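Local coordinates for flavohemoprotein (Vibrio cholerae O1 biovar El Tor, PDB 4EH1), which probably converts nitric oxide to nitrate using oxygen and NAD(P)H, this fragment being its reductase domain, which binds FAD, at residues Q38-E43 / Y102-D107; Q56-H61 / A126-A131. All blocks are in the same frame, centred on the assembly; numbering follows the deposited sequence. Where two conformers were deposited one is given.

Contact 1 of 2, residues Q38-E43 / Y102-D107; sequences QYIGIE and YAPAGD. With SO4 (sulfate ion), chain E.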
loop_
_atom_site.group_PDB
_atom_site.type_symbol
_atom_site.label_atom_id
_atom_site.label_comp_id
_atom_site.label_asym_id
_atom_site.label_seq_id
_atom_site.Cartn_x
_atom_site.Cartn_y
_atom_site.Cartn_z
ATOM N N GLN A 38 -3.463 5.429 22.045
ATOM C CA GLN A 38 -2.311 6.342 22.122
ATOM C C GLN A 38 -1.645 6.532 20.768
ATOM O O GLN A 38 -1.946 5.798 19.809
ATOM C CB GLN A 38 -1.297 5.907 23.168
ATOM C CG GLN A 38 -1.858 5.930 24.560
ATOM C CD GLN A 38 -0.806 5.667 25.592
ATOM O OE1 GLN A 38 -0.147 4.623 25.581
ATOM N NE2 GLN A 38 -0.630 6.613 26.495
ATOM N N TYR A 39 -0.762 7.526 20.681
ATOM C CA TYR A 39 -0.111 7.865 19.396
ATOM C C TYR A 39 1.397 7.949 19.568
ATOM O O TYR A 39 1.891 8.171 20.676
ATOM C CB TYR A 39 -0.626 9.218 18.836
ATOM C CG TYR A 39 -0.502 10.343 19.838
ATOM C CD1 TYR A 39 -1.552 10.667 20.675
ATOM C CD2 TYR A 39 0.701 11.033 19.994
ATOM C CE1 TYR A 39 -1.420 11.672 21.644
ATOM C CE2 TYR A 39 0.845 12.024 20.939
ATOM C CZ TYR A 39 -0.215 12.339 21.763
ATOM O OH TYR A 39 -0.066 13.338 22.688
ATOM N N ILE A 40 2.119 7.776 18.468
ATOM C CA ILE A 40 3.540 8.046 18.468
ATOM C C ILE A 40 3.765 9.332 17.697
ATOM O O ILE A 40 2.815 9.954 17.194
ATOM C CB ILE A 40 4.398 6.857 17.892
ATOM C CG1 ILE A 40 3.845 6.325 16.560
ATOM C CG2 ILE A 40 4.397 5.689 18.849
ATOM C CD1 ILE A 40 4.266 7.118 15.353
ATOM N N GLY A 41 5.025 9.731 17.624
ATOM C CA GLY A 41 5.428 10.891 16.860
ATOM C C GLY A 41 6.296 10.478 15.685
ATOM O O GLY A 41 7.161 9.600 15.811
ATOM N N ILE A 42 6.070 11.093 14.533
ATOM C CA ILE A 42 6.929 10.861 13.384
ATOM C C ILE A 42 7.642 12.166 13.025
ATOM O O ILE A 42 7.023 13.226 12.992
ATOM C CB ILE A 42 6.123 10.384 12.164
ATOM C CG1 ILE A 42 5.478 9.007 12.435
ATOM C CG2 ILE A 42 7.013 10.314 10.919
ATOM C CD1 ILE A 42 6.477 7.839 12.487
ATOM N N GLU A 43 8.939 12.086 12.738
ATOM C CA GLU A 43 9.695 13.267 12.360
ATOM C C GLU A 43 10.453 13.045 11.065
ATOM O O GLU A 43 11.168 12.054 10.900
ATOM C CB GLU A 43 10.663 13.660 13.472
ATOM C CG GLU A 43 11.862 14.447 13.029
ATOM C CD GLU A 43 12.848 14.643 14.184
ATOM O OE1 GLU A 43 12.422 15.164 15.240
ATOM O OE2 GLU A 43 14.036 14.256 14.050
ATOM N N TYR A 102 8.988 8.874 17.805
ATOM C CA TYR A 102 8.940 9.207 19.219
ATOM C C TYR A 102 7.954 8.294 19.884
ATOM O O TYR A 102 7.000 7.878 19.265
ATOM C CB TYR A 102 8.512 10.652 19.420
ATOM C CG TYR A 102 9.576 11.600 18.997
ATOM C CD1 TYR A 102 9.713 11.965 17.657
ATOM C CD2 TYR A 102 10.470 12.126 19.922
ATOM C CE1 TYR A 102 10.716 12.855 17.249
ATOM C CE2 TYR A 102 11.467 13.024 19.526
ATOM C CZ TYR A 102 11.583 13.376 18.183
ATOM O OH TYR A 102 12.559 14.261 17.782
ATOM N N ALA A 103 8.201 8.028 21.158
ATOM C CA ALA A 103 7.562 6.975 21.934
ATOM C C ALA A 103 6.099 7.250 22.164
ATOM O O ALA A 103 5.681 8.390 22.152
ATOM C CB ALA A 103 8.277 6.875 23.287
ATOM N N PRO A 104 5.313 6.204 22.429
ATOM C CA PRO A 104 3.870 6.387 22.613
ATOM C C PRO A 104 3.485 7.324 23.755
ATOM O O PRO A 104 4.115 7.317 24.801
ATOM C CB PRO A 104 3.370 4.957 22.897
ATOM C CG PRO A 104 4.370 4.068 22.197
ATOM C CD PRO A 104 5.693 4.777 22.439
ATOM N N ALA A 105 2.426 8.104 23.542
ATOM C CA ALA A 105 1.917 9.060 24.529
ATOM C C ALA A 105 0.420 9.277 24.295
ATOM O O ALA A 105 -0.158 8.736 23.344
ATOM C CB ALA A 105 2.680 10.415 24.426
ATOM N N GLY A 106 -0.206 10.069 25.156
ATOM C CA GLY A 106 -1.590 10.451 24.959
ATOM C C GLY A 106 -2.484 9.957 26.077
ATOM O O GLY A 106 -2.260 8.894 26.638
ATOM N N ASP A 107 -3.515 10.739 26.369
ATOM C CA ASP A 107 -4.406 10.491 27.486
ATOM C C ASP A 107 -5.672 9.818 27.032
ATOM O O ASP A 107 -6.539 9.524 27.834
ATOM C CB ASP A 107 -4.758 11.810 28.155
ATOM C CG ASP A 107 -3.567 12.437 28.841
ATOM O OD1 ASP A 107 -2.803 11.681 29.500
ATOM O OD2 ASP A 107 -3.387 13.673 28.703
HETATM S S SO4 E . 11.517 9.418 22.629
HETATM O O1 SO4 E . 12.339 10.628 22.536
HETATM O O2 SO4 E . 12.239 8.385 23.344
HETATM O O3 SO4 E . 10.257 9.694 23.315
HETATM O O4 SO4 E . 11.240 8.864 21.312
#

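Contact 2 of 2, residues Q56-H61 / A126-A131; sequences QYSLSH and ATPMQA. With FAD (flavin-adenine dinucleotide), chain C.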
loop_
_atom_site.group_PDB
_atom_site.type_symbol
_atom_site.label_atom_id
_atom_site.label_comp_id
_atom_site.label_asym_id
_atom_site.label_seq_id
_atom_site.Cartn_x
_atom_site.Cartn_y
_atom_site.Cartn_z
ATOM N N GLN A 56 2.039 13.926 15.298
ATOM C CA GLN A 56 1.441 12.795 15.993
ATOM C C GLN A 56 0.738 11.868 15.016
ATOM O O GLN A 56 -0.016 12.337 14.140
ATOM C CB GLN A 56 0.417 13.304 17.035
ATOM C CG GLN A 56 0.963 14.324 18.008
ATOM C CD GLN A 56 0.643 15.754 17.597
ATOM O OE1 GLN A 56 0.851 16.154 16.447
ATOM N NE2 GLN A 56 0.119 16.518 18.525
ATOM N N TYR A 57 0.992 10.559 15.136
ATOM C CA TYR A 57 0.170 9.561 14.426
ATOM C C TYR A 57 -0.240 8.430 15.374
ATOM O O TYR A 57 0.590 7.917 16.129
ATOM C CB TYR A 57 0.859 9.003 13.176
ATOM C CG TYR A 57 1.036 10.043 12.132
ATOM C CD1 TYR A 57 -0.072 10.558 11.448
ATOM C CD2 TYR A 57 2.289 10.583 11.877
ATOM C CE1 TYR A 57 0.069 11.580 10.501
ATOM C CE2 TYR A 57 2.443 11.603 10.962
ATOM C CZ TYR A 57 1.329 12.099 10.266
ATOM O OH TYR A 57 1.488 13.105 9.345
ATOM N N SER A 58 -1.516 8.067 15.318
ATOM C CA SER A 58 -2.098 7.106 16.222
ATOM C C SER A 58 -1.656 5.708 15.856
ATOM O O SER A 58 -1.576 5.366 14.685
ATOM C CB SER A 58 -3.617 7.144 16.106
ATOM O OG SER A 58 -4.147 8.398 16.493
ATOM N N LEU A 59 -1.377 4.878 16.859
ATOM C CA LEU A 59 -1.160 3.458 16.589
ATOM C C LEU A 59 -2.497 2.829 16.115
ATOM O O LEU A 59 -3.544 3.112 16.679
ATOM C CB LEU A 59 -0.591 2.786 17.825
ATOM C CG LEU A 59 0.767 3.451 18.081
ATOM C CD1 LEU A 59 1.050 3.550 19.536
ATOM C CD2 LEU A 59 1.871 2.734 17.342
ATOM N N SER A 60 -2.473 2.024 15.053
ATOM C CA SER A 60 -3.726 1.457 14.528
ATOM C C SER A 60 -3.773 -0.064 14.582
ATOM O O SER A 60 -4.606 -0.689 13.896
ATOM C CB SER A 60 -3.947 1.862 13.077
ATOM O OG SER A 60 -2.852 1.432 12.293
ATOM N N HIS A 61 -2.850 -0.650 15.345
ATOM C CA HIS A 61 -2.950 -2.065 15.701
ATOM C C HIS A 61 -2.740 -2.240 17.217
ATOM O O HIS A 61 -2.342 -1.294 17.890
ATOM C CB HIS A 61 -1.951 -2.907 14.881
ATOM C CG HIS A 61 -2.500 -4.240 14.479
ATOM N ND1 HIS A 61 -2.773 -5.238 15.395
ATOM C CD2 HIS A 61 -2.860 -4.730 13.262
ATOM C CE1 HIS A 61 -3.257 -6.292 14.758
ATOM N NE2 HIS A 61 -3.329 -6.005 13.466
ATOM N N ALA A 126 -10.796 6.791 12.525
ATOM C CA ALA A 126 -10.839 5.343 12.669
ATOM C C ALA A 126 -9.498 4.723 13.132
ATOM O O ALA A 126 -9.495 3.638 13.664
ATOM C CB ALA A 126 -11.321 4.684 11.359
ATOM N N THR A 127 -8.384 5.419 12.921
ATOM C CA THR A 127 -7.064 4.848 13.204
ATOM C C THR A 127 -6.907 4.361 14.671
ATOM O O THR A 127 -6.644 3.177 14.899
ATOM C CB THR A 127 -5.910 5.799 12.762
ATOM O OG1 THR A 127 -6.058 6.144 11.378
ATOM C CG2 THR A 127 -4.560 5.155 12.971
ATOM N N PRO A 128 -7.103 5.245 15.669
ATOM C CA PRO A 128 -6.973 4.695 17.033
ATOM C C PRO A 128 -8.053 3.663 17.376
ATOM O O PRO A 128 -7.778 2.757 18.171
ATOM C CB PRO A 128 -7.109 5.930 17.922
ATOM C CG PRO A 128 -7.872 6.930 17.049
ATOM C CD PRO A 128 -7.354 6.699 15.688
ATOM N N MET A 129 -9.242 3.791 16.776
ATOM C CA MET A 129 -10.305 2.850 17.000
ATOM C C MET A 129 -9.900 1.485 16.509
ATOM O O MET A 129 -10.326 0.482 17.072
ATOM C CB MET A 129 -11.589 3.251 16.293
ATOM C CG MET A 129 -12.223 4.508 16.827
ATOM S SD MET A 129 -12.338 4.549 18.650
ATOM C CE MET A 129 -13.004 6.211 18.741
ATOM N N GLN A 130 -9.079 1.444 15.466
ATOM C CA GLN A 130 -8.562 0.170 14.985
ATOM C C GLN A 130 -7.638 -0.554 15.998
ATOM O O GLN A 130 -7.675 -1.786 16.108
ATOM C CB GLN A 130 -7.852 0.357 13.643
ATOM C CG GLN A 130 -7.954 -0.899 12.735
ATOM C CD GLN A 130 -9.389 -1.198 12.274
ATOM O OE1 GLN A 130 -10.309 -0.383 12.438
ATOM N NE2 GLN A 130 -9.580 -2.372 11.706
ATOM N N ALA A 131 -6.803 0.205 16.708
ATOM C CA ALA A 131 -5.952 -0.363 17.758
ATOM C C ALA A 131 -6.852 -0.940 18.828
ATOM O O ALA A 131 -6.599 -2.014 19.341
ATOM C CB ALA A 131 -4.983 0.707 18.355
HETATM P PA FAD C . 0.455 20.405 7.526
HETATM O O1A FAD C . 0.748 20.556 8.920
HETATM O O2A FAD C . 1.392 20.755 6.514
HETATM O O5B FAD C . -0.804 21.253 7.238
HETATM C C5B FAD C . -1.800 21.421 8.213
HETATM C C4B FAD C . -3.036 22.139 7.703
HETATM O O4B FAD C . -2.792 23.520 7.517
HETATM C C3B FAD C . -3.427 21.577 6.370
HETATM O O3B FAD C . -4.829 21.603 6.279
HETATM C C2B FAD C . -2.859 22.550 5.394
HETATM O O2B FAD C . -3.688 22.546 4.274
HETATM C C1B FAD C . -2.867 23.846 6.150
HETATM N N9A FAD C . -1.695 24.628 5.772
HETATM C C8A FAD C . -0.453 24.203 5.697
HETATM N N7A FAD C . 0.368 25.173 5.298
HETATM C C5A FAD C . -0.367 26.244 5.104
HETATM C C6A FAD C . -0.111 27.609 4.670
HETATM N N6A FAD C . 1.125 28.025 4.364
HETATM N N1A FAD C . -1.162 28.404 4.586
HETATM C C2A FAD C . -2.374 28.000 4.891
HETATM N N3A FAD C . -2.679 26.783 5.287
HETATM C C4A FAD C . -1.731 25.873 5.406
HETATM N N1 FAD C . -3.179 11.992 11.295
HETATM C C2 FAD C . -3.282 10.814 10.682
HETATM O O2 FAD C . -3.226 10.788 9.479
HETATM N N3 FAD C . -3.425 9.666 11.320
HETATM C C4 FAD C . -3.473 9.592 12.615
HETATM O O4 FAD C . -3.600 8.513 13.133
HETATM C C4X FAD C . -3.383 10.847 13.370
HETATM N N5 FAD C . -3.440 10.870 14.681
HETATM C C5X FAD C . -3.368 12.010 15.340
HETATM C C6 FAD C . -3.435 11.976 16.696
HETATM C C7 FAD C . -3.368 13.132 17.411
HETATM C C7M FAD C . -3.447 13.101 18.890
HETATM C C8 FAD C . -3.208 14.406 16.726
HETATM C C8M FAD C . -3.127 15.639 17.541
HETATM C C9 FAD C . -3.135 14.448 15.362
HETATM C C9A FAD C . -3.217 13.287 14.642
HETATM N N10 FAD C . -3.150 13.301 13.258
HETATM C C10 FAD C . -3.236 12.082 12.605
HETATM C "C1'" FAD C . -2.959 14.553 12.537
HETATM C "C2'" FAD C . -1.507 14.659 12.069
HETATM O "O2'" FAD C . -0.580 14.722 13.130
HETATM C "C3'" FAD C . -1.160 15.865 11.222
HETATM O "O3'" FAD C . -1.586 17.056 11.824
HETATM C "C4'" FAD C . -1.603 15.776 9.773
HETATM O "O4'" FAD C . -1.067 14.600 9.215
HETATM C "C5'" FAD C . -1.219 16.986 8.930
HETATM O "O5'" FAD C . 0.156 17.207 8.826
HETATM P P FAD C . 0.855 17.673 7.538
HETATM O O1P FAD C . 2.199 17.979 7.904
HETATM O O2P FAD C . 0.626 16.703 6.537
HETATM O O3P FAD C . 0.051 18.946 7.191
#

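Contact 1 of 2, residues Q38-E43 / Y102-D107
Gln38 and Tyr39 meet Ala105 and Gly106 at one end of an antiparallel pair of strands, 39-43 and 102-105, in the FAD-binding beta-barrel domain of the ferredoxin reductase type. Gln38 leads from the backbone to a polar tip. Its CB lies 3.1 Å from Ala105 O, CG lies near both Ala105 O and Gly106 O, the chain runs extended to CD (chi2 -173°), and the amide there turns NE2 to Gly106 O at 2.8 Å. That bond is nearly straight (172°), uses a carbonyl lone pair and lies in the plane of the glutamine amide; OE1 accepts from the backbone N of Gln35.

Tyr39 and Ala105 exchange two backbone hydrogen bonds, as do Gly41 and Tyr102. A beta bulge shifts the register by one residue between these pairs, and Pro104 CA makes a CH...O contact with Tyr39 O. Tyr39 CG sits between the backbone N and the carbonyl carbon (chi1 54°), and Ala105 O lies over one face of the ring, offset toward its rim. Gly106 CA comes within 3.5 Å of Tyr39 CE1. Within the bulge, Ile40 CG2 packs on Pro104 CG at 3.7 Å.

At the other end, Tyr102 reaches past Gly41 to Glu43, which also forms a salt bridge with Arg52. The phenol OH donates to Glu43 OE1 at 2.7 Å, approaching from above the carboxylate plane.

Contact 2 of 2, residues Q56-H61 / A126-A131
Ser58, Leu59, Ser60 and His61 lie against the first turns of helix 126-138, where the FAD-binding and NAD-binding domains of the reductase meet beside the flavin. Earlier in the segment, Gln56 and Tyr57 serve the cofactor. Gln56 O accepts a 2.7 Å hydrogen bond from ribityl O2' of FAD, while the amide end of the bent Gln56 side chain lies by the flavin methyl C8M. Tyr57 turns its CD1-CE1 edge to the flavin pyrimidine, with C2 near the plane of the phenol ring, and its OH is hydrogen-bonded to FAD O4'.

Ser58 makes the turn from flavin to helix. Its backbone N donates to FAD O4 at 3.1 Å, and OG, anti to the carbonyl carbon (chi1 -63°), stands 3.1 Å from FAD N5. The same side chain rests on Pro128 CD. In the conformer given, Thr127 CG2 lies against Ser58 O and Ser60 CB; Thr127 OG1 is occupied by Val124 O. Leu59 follows with its carbonyl O over the methyl of Ala131. Ser60 CA makes a CH...O contact with Thr127 O, Ser60 O lies 3.4 Å from Gln130 CB, and Ser60 OG pairs with Ser71. Finally His61 O reaches Ala131 CB at 3.3 Å.

No hydrogen bond joins the two segments directly: methyl and methylene groups meet carbonyl oxygens, whereas hydrogen bonds link Gln56, Tyr57 and Ser58 to FAD and Ser60, His61 and Thr127 to the surrounding protein. The backbone N-H of Ser58 may draw electron density toward O4 and so make the isoalloxazine a somewhat better electron acceptor.

Overall arrangement
Contacts 1 and 2 have centres about 11 Å apart and share one antiparallel sheet, in which strand 39-44 lies between strands 53-58 and 98-105. Ile40 N to Tyr57 O (2.8 Å) and Gln38 O to Leu59 N (3.1 Å) are probable hydrogen bonds that carry the sheet between them. Beside these, Ile42 CG1 packs on Tyr57 CD2 at 3.6 Å. Contact 1 stays within the FAD-binding domain, whereas contact 2 bridges to the NAD-binding domain. Both reach the flavin pocket: the Tyr39 side chain is about 4 Å from FAD, and those of Tyr39 and Ser58 are each about 4 Å from that of Glu233, thought by similarity to influence heme and FAD redox potentials.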